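Local coordinates for protein benzoylformate Decarboxylase (Polynucleobacter necessarius, PDB 4K9Q) that probably decarboxylates benzoylformate with thiamine diphosphate and a magnesium ion as cofactors, as a tetrameric member of the TPP enzyme family, at residues Q98-M103 with P159-E164; D185-F190 with I320-L325; A221-A226 with K324-R329. One frame throughout, in Å; residues are numbered along the deposited sequence.

Contact 1: residues Q98-M103 with P159-E164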
# COMPACT_ATOMS: atom_id res chain seq x y z
N GLN A 98 -5.29 -14.75 -12.85
CA GLN A 98 -6.21 -13.66 -12.58
C GLN A 98 -7.41 -13.86 -13.49
O GLN A 98 -7.30 -14.53 -14.53
CB GLN A 98 -5.51 -12.33 -12.88
CG GLN A 98 -6.39 -11.07 -12.86
CD GLN A 98 -6.97 -10.77 -11.48
OE1 GLN A 98 -7.86 -11.48 -11.01
NE2 GLN A 98 -6.47 -9.71 -10.83
N GLN A 99 -8.56 -13.30 -13.11
CA GLN A 99 -9.76 -13.37 -13.95
C GLN A 99 -9.47 -12.76 -15.32
O GLN A 99 -8.56 -11.95 -15.48
CB GLN A 99 -10.96 -12.70 -13.28
CG GLN A 99 -11.90 -13.68 -12.57
CD GLN A 99 -12.74 -14.51 -13.56
OE1 GLN A 99 -12.43 -14.59 -14.75
NE2 GLN A 99 -13.81 -15.12 -13.05
N THR A 100 -10.26 -13.16 -16.31
CA THR A 100 -10.07 -12.68 -17.67
C THR A 100 -10.25 -11.16 -17.79
O THR A 100 -11.14 -10.58 -17.17
CB THR A 100 -11.02 -13.40 -18.65
OG1 THR A 100 -10.98 -12.73 -19.91
CG2 THR A 100 -12.44 -13.37 -18.11
N ARG A 101 -9.40 -10.52 -18.61
CA ARG A 101 -9.55 -9.09 -18.86
C ARG A 101 -10.94 -8.76 -19.40
O ARG A 101 -11.38 -7.61 -19.33
CB ARG A 101 -8.48 -8.56 -19.83
CG ARG A 101 -7.06 -8.60 -19.30
CD ARG A 101 -6.06 -7.92 -20.27
NE ARG A 101 -4.71 -8.39 -19.97
CZ ARG A 101 -3.81 -7.73 -19.25
NH1 ARG A 101 -2.62 -8.28 -19.03
NH2 ARG A 101 -4.09 -6.53 -18.76
N GLU A 102 -11.63 -9.76 -19.95
CA GLU A 102 -12.97 -9.54 -20.48
C GLU A 102 -13.94 -9.14 -19.37
O GLU A 102 -14.95 -8.50 -19.64
CB GLU A 102 -13.50 -10.78 -21.21
CG GLU A 102 -12.66 -11.26 -22.40
CD GLU A 102 -12.88 -10.44 -23.66
OE1 GLU A 102 -13.81 -9.62 -23.73
OE2 GLU A 102 -12.09 -10.64 -24.62
N MET A 103 -13.63 -9.51 -18.13
CA MET A 103 -14.54 -9.23 -17.00
C MET A 103 -13.90 -8.46 -15.84
O MET A 103 -14.61 -8.00 -14.94
CB MET A 103 -15.13 -10.55 -16.46
CG MET A 103 -16.03 -11.29 -17.43
SD MET A 103 -17.04 -12.58 -16.66
CE MET A 103 -15.83 -13.90 -16.40
N PRO A 159 -3.72 -12.45 -16.05
CA PRO A 159 -5.08 -12.70 -16.55
C PRO A 159 -5.16 -13.90 -17.50
O PRO A 159 -4.33 -14.03 -18.39
CB PRO A 159 -5.43 -11.40 -17.28
CG PRO A 159 -4.64 -10.35 -16.53
CD PRO A 159 -3.34 -11.03 -16.17
N LEU A 160 -6.16 -14.75 -17.32
CA LEU A 160 -6.18 -16.07 -17.97
C LEU A 160 -6.27 -16.00 -19.49
O LEU A 160 -5.85 -16.92 -20.19
CB LEU A 160 -7.33 -16.92 -17.42
CG LEU A 160 -8.74 -16.44 -17.77
CD1 LEU A 160 -9.21 -17.17 -19.03
CD2 LEU A 160 -9.68 -16.71 -16.61
N ASP A 161 -6.83 -14.91 -19.98
CA ASP A 161 -7.05 -14.75 -21.42
C ASP A 161 -5.80 -14.32 -22.19
O ASP A 161 -5.81 -14.33 -23.42
CB ASP A 161 -8.21 -13.78 -21.70
CG ASP A 161 -8.03 -12.40 -21.07
OD1 ASP A 161 -7.52 -12.28 -19.93
OD2 ASP A 161 -8.43 -11.40 -21.72
N ASP A 162 -4.73 -13.95 -21.48
CA ASP A 162 -3.53 -13.45 -22.16
C ASP A 162 -2.81 -14.56 -22.95
O ASP A 162 -2.23 -14.30 -24.00
CB ASP A 162 -2.53 -12.85 -21.17
CG ASP A 162 -2.98 -11.51 -20.59
OD1 ASP A 162 -4.04 -10.98 -20.98
OD2 ASP A 162 -2.24 -10.99 -19.73
N TRP A 163 -2.85 -15.78 -22.42
CA TRP A 163 -1.97 -16.85 -22.87
C TRP A 163 -2.13 -17.25 -24.32
O TRP A 163 -1.15 -17.61 -24.98
CB TRP A 163 -2.09 -18.07 -21.95
CG TRP A 163 -1.66 -17.76 -20.57
CD1 TRP A 163 -2.46 -17.62 -19.46
CD2 TRP A 163 -0.33 -17.49 -20.13
NE1 TRP A 163 -1.69 -17.30 -18.36
CE2 TRP A 163 -0.38 -17.22 -18.75
CE3 TRP A 163 0.92 -17.47 -20.78
CZ2 TRP A 163 0.76 -16.92 -18.00
CZ3 TRP A 163 2.04 -17.18 -20.03
CH2 TRP A 163 1.96 -16.91 -18.66
N GLU A 164 -3.36 -17.20 -24.82
CA GLU A 164 -3.67 -17.63 -26.19
C GLU A 164 -3.52 -16.51 -27.21
O GLU A 164 -3.72 -16.73 -28.41
CB GLU A 164 -5.10 -18.16 -26.26
CG GLU A 164 -6.15 -17.09 -25.99
CD GLU A 164 -7.58 -17.60 -26.11
OE1 GLU A 164 -8.51 -16.82 -25.84
OE2 GLU A 164 -7.77 -18.78 -26.47
O HOH W 1 -9.42 -11.20 -24.09
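Gln98 and Pro159 sit side by side where two neighbouring parallel strands, 93-98 and 154-159, run out of the six-stranded sheet of the N-terminal thiamine diphosphate-type domain, and the loops that follow are knitted together by carboxylates. In the backbone, Gln98 and Pro159 form a parallel bridge, followed by a weak hydrogen bond from Leu160 N to Gln98 O at 3.0 Å, and the CA-H of Pro159 points at the same oxygen. The ionic part is firmer. Arg101 grips Asp162 side-on, NE to OD1 at 2.9 Å and NH1 to OD2 at 2.8 Å, each carboxylate oxygen using its syn lone pair. The planes of the two groups lie only 11° apart, and the chain of Arg101, extended from CG onward, brings NE to Asp162. Pro159 CG lies over one face of the guanidinium, offset toward its rim, 3.8 Å from Arg101 NH1. Separately, Leu160 CD2 packs against Thr100 N. Arg101 NH1 also bonds Pro129 O, and NH2 reaches Ala130 O of the third subunit, tying the salt bridge to the tetramer interface. Gln98 NE2 bonds Glu128 OE1, and Gln98 OE1 accepts from Gln99 N and Asn112 N. Asp161 serves the turn itself. Its CG stands between backbone N and carbonyl carbon (chi1 57°), and Asp161 OD1 receives the nearly straight bond from Arg101 N, at 2.9 Å, from above the carboxylate plane. Thr100 OG1 accepts from Glu102 N at 3.0 Å, an ST turn. The acidic groups of Glu102 and Asp161 would probably repel, but one water bridges them, donating to Glu102 OE2 and, at 2.6 Å, to Asp161 OD2.

Contact 2: residues D185-F190 with I320-L325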
# COMPACT_ATOMS: atom_id res chain seq x y z
N ASP A 185 37.29 0.83 -0.25
CA ASP A 185 37.66 1.71 0.86
C ASP A 185 37.18 1.16 2.20
O ASP A 185 37.83 1.33 3.23
CB ASP A 185 37.08 3.12 0.69
CG ASP A 185 37.72 3.88 -0.46
OD1 ASP A 185 38.84 3.52 -0.87
OD2 ASP A 185 37.09 4.86 -0.94
N LYS A 186 36.01 0.52 2.19
CA LYS A 186 35.45 -0.04 3.41
C LYS A 186 36.16 -1.35 3.78
O LYS A 186 36.36 -1.63 4.96
CB LYS A 186 33.94 -0.24 3.25
CG LYS A 186 33.15 1.06 3.34
CD LYS A 186 33.09 1.52 4.79
CE LYS A 186 32.42 2.87 4.95
NZ LYS A 186 32.46 3.29 6.38
N VAL A 187 36.54 -2.14 2.78
CA VAL A 187 37.32 -3.34 3.06
C VAL A 187 38.62 -2.93 3.76
O VAL A 187 39.03 -3.55 4.74
CB VAL A 187 37.68 -4.13 1.79
CG1 VAL A 187 38.51 -5.35 2.15
CG2 VAL A 187 36.42 -4.56 1.05
N LYS A 188 39.27 -1.90 3.24
CA LYS A 188 40.52 -1.41 3.83
C LYS A 188 40.30 -0.94 5.27
O LYS A 188 41.06 -1.30 6.17
CB LYS A 188 41.09 -0.26 2.98
CG LYS A 188 42.44 0.23 3.46
CD LYS A 188 43.02 1.27 2.50
CE LYS A 188 44.33 1.85 3.02
NZ LYS A 188 44.91 2.89 2.12
N GLU A 189 39.26 -0.15 5.48
CA GLU A 189 38.90 0.32 6.81
C GLU A 189 38.65 -0.85 7.76
O GLU A 189 39.16 -0.88 8.89
CB GLU A 189 37.67 1.22 6.73
CG GLU A 189 37.20 1.74 8.09
CD GLU A 189 35.82 2.37 8.03
OE1 GLU A 189 35.38 2.75 6.92
OE2 GLU A 189 35.19 2.49 9.10
N PHE A 190 37.85 -1.83 7.31
CA PHE A 190 37.54 -2.97 8.17
C PHE A 190 38.79 -3.80 8.47
O PHE A 190 38.99 -4.24 9.61
CB PHE A 190 36.46 -3.85 7.53
CG PHE A 190 35.06 -3.32 7.68
CD1 PHE A 190 34.82 -1.96 7.81
CD2 PHE A 190 33.97 -4.19 7.68
CE1 PHE A 190 33.53 -1.47 7.94
CE2 PHE A 190 32.68 -3.71 7.82
CZ PHE A 190 32.46 -2.36 7.96
N ILE A 320 36.96 -12.88 0.42
CA ILE A 320 38.10 -12.96 -0.49
C ILE A 320 38.94 -11.67 -0.45
O ILE A 320 40.17 -11.73 -0.36
CB ILE A 320 37.63 -13.24 -1.94
CG1 ILE A 320 37.11 -14.68 -2.04
CG2 ILE A 320 38.76 -13.03 -2.92
CD1 ILE A 320 36.33 -14.95 -3.30
N GLU A 321 38.28 -10.52 -0.48
CA GLU A 321 38.99 -9.25 -0.45
C GLU A 321 39.67 -8.99 0.90
O GLU A 321 40.78 -8.47 0.95
CB GLU A 321 38.05 -8.10 -0.82
CG GLU A 321 37.63 -8.09 -2.29
CD GLU A 321 38.81 -8.21 -3.23
OE1 GLU A 321 39.71 -7.34 -3.18
OE2 GLU A 321 38.86 -9.18 -4.02
N ALA A 322 38.99 -9.34 1.99
CA ALA A 322 39.52 -9.05 3.31
C ALA A 322 40.73 -9.92 3.60
O ALA A 322 41.70 -9.47 4.22
CB ALA A 322 38.46 -9.24 4.36
N LEU A 323 40.68 -11.17 3.16
CA LEU A 323 41.78 -12.11 3.36
C LEU A 323 43.09 -11.52 2.84
O LEU A 323 44.14 -11.71 3.44
CB LEU A 323 41.50 -13.42 2.63
CG LEU A 323 41.67 -14.78 3.31
CD1 LEU A 323 42.31 -15.77 2.34
CD2 LEU A 323 42.45 -14.71 4.61
N LYS A 324 43.00 -10.80 1.72
CA LYS A 324 44.18 -10.18 1.10
C LYS A 324 44.88 -9.16 1.99
O LYS A 324 46.06 -8.88 1.82
CB LYS A 324 43.79 -9.50 -0.21
CG LYS A 324 43.29 -10.45 -1.28
CD LYS A 324 42.80 -9.70 -2.51
CE LYS A 324 42.34 -10.69 -3.57
NZ LYS A 324 41.80 -10.01 -4.78
N LEU A 325 44.14 -8.58 2.94
CA LEU A 325 44.65 -7.44 3.70
C LEU A 325 44.96 -7.74 5.16
O LEU A 325 45.37 -6.84 5.90
CB LEU A 325 43.65 -6.28 3.64
CG LEU A 325 43.27 -5.78 2.25
CD1 LEU A 325 42.32 -4.59 2.35
CD2 LEU A 325 44.52 -5.42 1.46
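Val187 and Ala322 mark the nearest approach of the two backbones, CA to CA 6.1 Å, with Lys188 and Leu325 the next pair at 7.3 Å, so helix 184-196 comes close to the last part of helix 315-323 and the residues just beyond it. This is helix-helix packing in the central domain, whose six parallel strands in the order 3-2-1-4-5-6 form a Rossmann-like alpha/beta fold. No hydrogen bond crosses between the segments; the contact is apolar and small.

Val187 supplies its middle. Val187 CG1 stands anti to the backbone N (chi1 179°), and this one methyl meets three residues: Ala322 CA at 4.0 Å, Glu321 CB at 4.1 Å and Leu325 CD1 at 3.9 Å. The valine methyl thus comes up to the backbone of the helix itself, with the CB of Ala322 a little further off than its CA. Ala322 also touches Phe220 of helix 214-224, which places it between two helices.

Leu325, three residues beyond Ala322, has a side chain that crosses that of Val187 at about a right angle. The two salt bridges are each formed within one segment. Glu321 presents CB to the valine, but its chain bends at chi2 (-50°) and its carboxylate meets Lys324, whose NZ approaches OE2 on the syn side. Lys186 and Glu189 form a comparable pair on helix 184-196, Lys186 NZ to Glu189 OE1 at 3.0 Å. The same Leu325 methyl that meets Val187 also lies on the backbone of the neighbouring residue, Leu325 CD1 being 3.9 Å from Lys188 CA.

Contact 3: residues A221-A226 with K324-R329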
# COMPACT_ATOMS: atom_id res chain seq x y z
N ALA A 221 38.80 -17.21 9.24
CA ALA A 221 38.85 -17.52 10.66
C ALA A 221 40.22 -18.06 11.07
O ALA A 221 40.74 -17.74 12.13
CB ALA A 221 37.76 -18.54 11.02
N GLU A 222 40.79 -18.91 10.22
CA GLU A 222 42.08 -19.52 10.51
C GLU A 222 43.20 -18.48 10.41
O GLU A 222 44.20 -18.56 11.13
CB GLU A 222 42.34 -20.71 9.58
CG GLU A 222 41.46 -21.92 9.91
CD GLU A 222 41.70 -23.12 9.01
OE1 GLU A 222 42.39 -22.98 7.98
OE2 GLU A 222 41.18 -24.22 9.33
N ARG A 223 43.02 -17.51 9.53
CA ARG A 223 43.97 -16.40 9.40
C ARG A 223 44.04 -15.59 10.70
O ARG A 223 45.11 -15.15 11.11
CB ARG A 223 43.56 -15.50 8.24
CG ARG A 223 44.56 -14.38 7.92
CD ARG A 223 45.84 -14.96 7.35
NE ARG A 223 45.62 -15.63 6.07
CZ ARG A 223 45.72 -15.03 4.89
NH1 ARG A 223 46.04 -13.75 4.84
NH2 ARG A 223 45.51 -15.71 3.76
N LEU A 224 42.89 -15.41 11.35
CA LEU A 224 42.82 -14.64 12.59
C LEU A 224 42.98 -15.49 13.84
O LEU A 224 43.22 -14.97 14.93
CB LEU A 224 41.50 -13.90 12.68
CG LEU A 224 41.26 -12.77 11.69
CD1 LEU A 224 39.84 -12.26 11.84
CD2 LEU A 224 42.27 -11.66 11.92
N ASN A 225 42.84 -16.80 13.69
CA ASN A 225 42.79 -17.69 14.85
C ASN A 225 41.81 -17.17 15.89
O ASN A 225 42.08 -17.19 17.09
CB ASN A 225 44.18 -17.86 15.46
CG ASN A 225 44.92 -19.06 14.90
OD1 ASN A 225 44.36 -20.15 14.79
ND2 ASN A 225 46.18 -18.86 14.54
N ALA A 226 40.66 -16.69 15.41
CA ALA A 226 39.64 -16.14 16.30
C ALA A 226 38.50 -17.14 16.51
O ALA A 226 38.23 -17.96 15.64
CB ALA A 226 39.09 -14.85 15.73
N LYS A 324 43.00 -10.80 1.72
CA LYS A 324 44.18 -10.18 1.10
C LYS A 324 44.88 -9.16 1.99
O LYS A 324 46.06 -8.88 1.82
CB LYS A 324 43.79 -9.50 -0.21
CG LYS A 324 43.29 -10.45 -1.28
CD LYS A 324 42.80 -9.70 -2.51
CE LYS A 324 42.34 -10.69 -3.57
NZ LYS A 324 41.80 -10.01 -4.78
N LEU A 325 44.14 -8.58 2.94
CA LEU A 325 44.65 -7.44 3.70
C LEU A 325 44.96 -7.74 5.16
O LEU A 325 45.37 -6.84 5.90
CB LEU A 325 43.65 -6.28 3.64
CG LEU A 325 43.27 -5.78 2.25
CD1 LEU A 325 42.32 -4.59 2.35
CD2 LEU A 325 44.52 -5.42 1.46
N ILE A 326 44.77 -8.98 5.58
CA ILE A 326 44.96 -9.35 6.98
C ILE A 326 46.10 -10.35 7.13
O ILE A 326 46.19 -11.31 6.38
CB ILE A 326 43.66 -9.92 7.58
CG1 ILE A 326 42.60 -8.82 7.67
CG2 ILE A 326 43.92 -10.51 8.95
CD1 ILE A 326 41.26 -9.33 8.11
N ASP A 327 46.97 -10.11 8.11
CA ASP A 327 48.11 -11.00 8.35
C ASP A 327 47.76 -12.16 9.28
O ASP A 327 46.93 -12.02 10.19
CB ASP A 327 49.29 -10.22 8.91
CG ASP A 327 50.00 -9.39 7.86
OD1 ASP A 327 50.09 -9.84 6.70
OD2 ASP A 327 50.47 -8.28 8.20
N GLN A 328 48.41 -13.29 9.06
CA GLN A 328 48.25 -14.46 9.92
C GLN A 328 48.59 -14.17 11.37
O GLN A 328 49.61 -13.55 11.67
CB GLN A 328 49.14 -15.59 9.42
CG GLN A 328 49.07 -16.83 10.28
CD GLN A 328 47.72 -17.52 10.18
OE1 GLN A 328 47.27 -17.89 9.09
NE2 GLN A 328 47.06 -17.70 11.32
N ARG A 329 47.74 -14.62 12.29
CA ARG A 329 48.03 -14.53 13.72
C ARG A 329 48.45 -15.88 14.30
O ARG A 329 48.11 -16.93 13.75
CB ARG A 329 46.83 -14.00 14.48
CG ARG A 329 46.37 -12.65 14.03
CD ARG A 329 45.33 -12.11 14.97
NE ARG A 329 45.04 -10.71 14.70
CZ ARG A 329 44.63 -9.85 15.63
NH1 ARG A 329 44.46 -10.25 16.88
NH2 ARG A 329 44.40 -8.59 15.29
O HOH W 2 43.14 -13.37 17.08
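The C-terminal end of helix 214-224 in the central alpha/beta domain is met here by the loop that leaves helix 315-323, and carbonyls at the helix end receive donors from that loop. Arg329 N bonds Arg223 O at 2.9 Å. Gln328 is bent at chi2 (69°), which turns CD back toward the helix end; Gln328 NE2 donates to Glu222 O at 3.0 Å, on a lone pair, and also to Arg329 O. That last oxygen is gripped twice, since Asn225 ND2 reaches Arg329 O at 2.8 Å from above the carbonyl plane. In the reverse direction Arg223, bent at chi2 and chi3, sends NH1 to Ile326 O at 2.9 Å, with that oxygen at the edge of the guanidinium. Beside these polar bonds Leu224 CD2 packs on Ile326 CG2 at 3.6 Å, and both residues touch Ile194 of helix 184-196. A water donates to Leu224 O, and Arg329 NH2 bonds Ser197 O. Loop donors thus satisfy Glu222 O and Arg223 O where helix 214-224 ends and Asn225 takes positive phi, one helix terminus of the Rossmann-like central domain.

How the contacts relate
From the N terminus, contact 1 closes first: residues 98-103 and 159-164 follow neighbouring strands of the first parallel sheet, drawing together the ends of a loop of 55 residues. The chain then builds the central domain. Contact 2 opens at 185-190 and closes at 320-325, spanning most of that domain, while contact 3 opens within this span at 221-226 and closes slightly later, at 324-329; the two therefore cross and share Lys324 and Leu325. Their centres lie about 12 Å apart, joining helices 184-196, 214-224 and 315-323 with the outgoing loop. Contact 1 stands apart, its centre about 53 Å and about 59 Å from the centres of contacts 2 and 3.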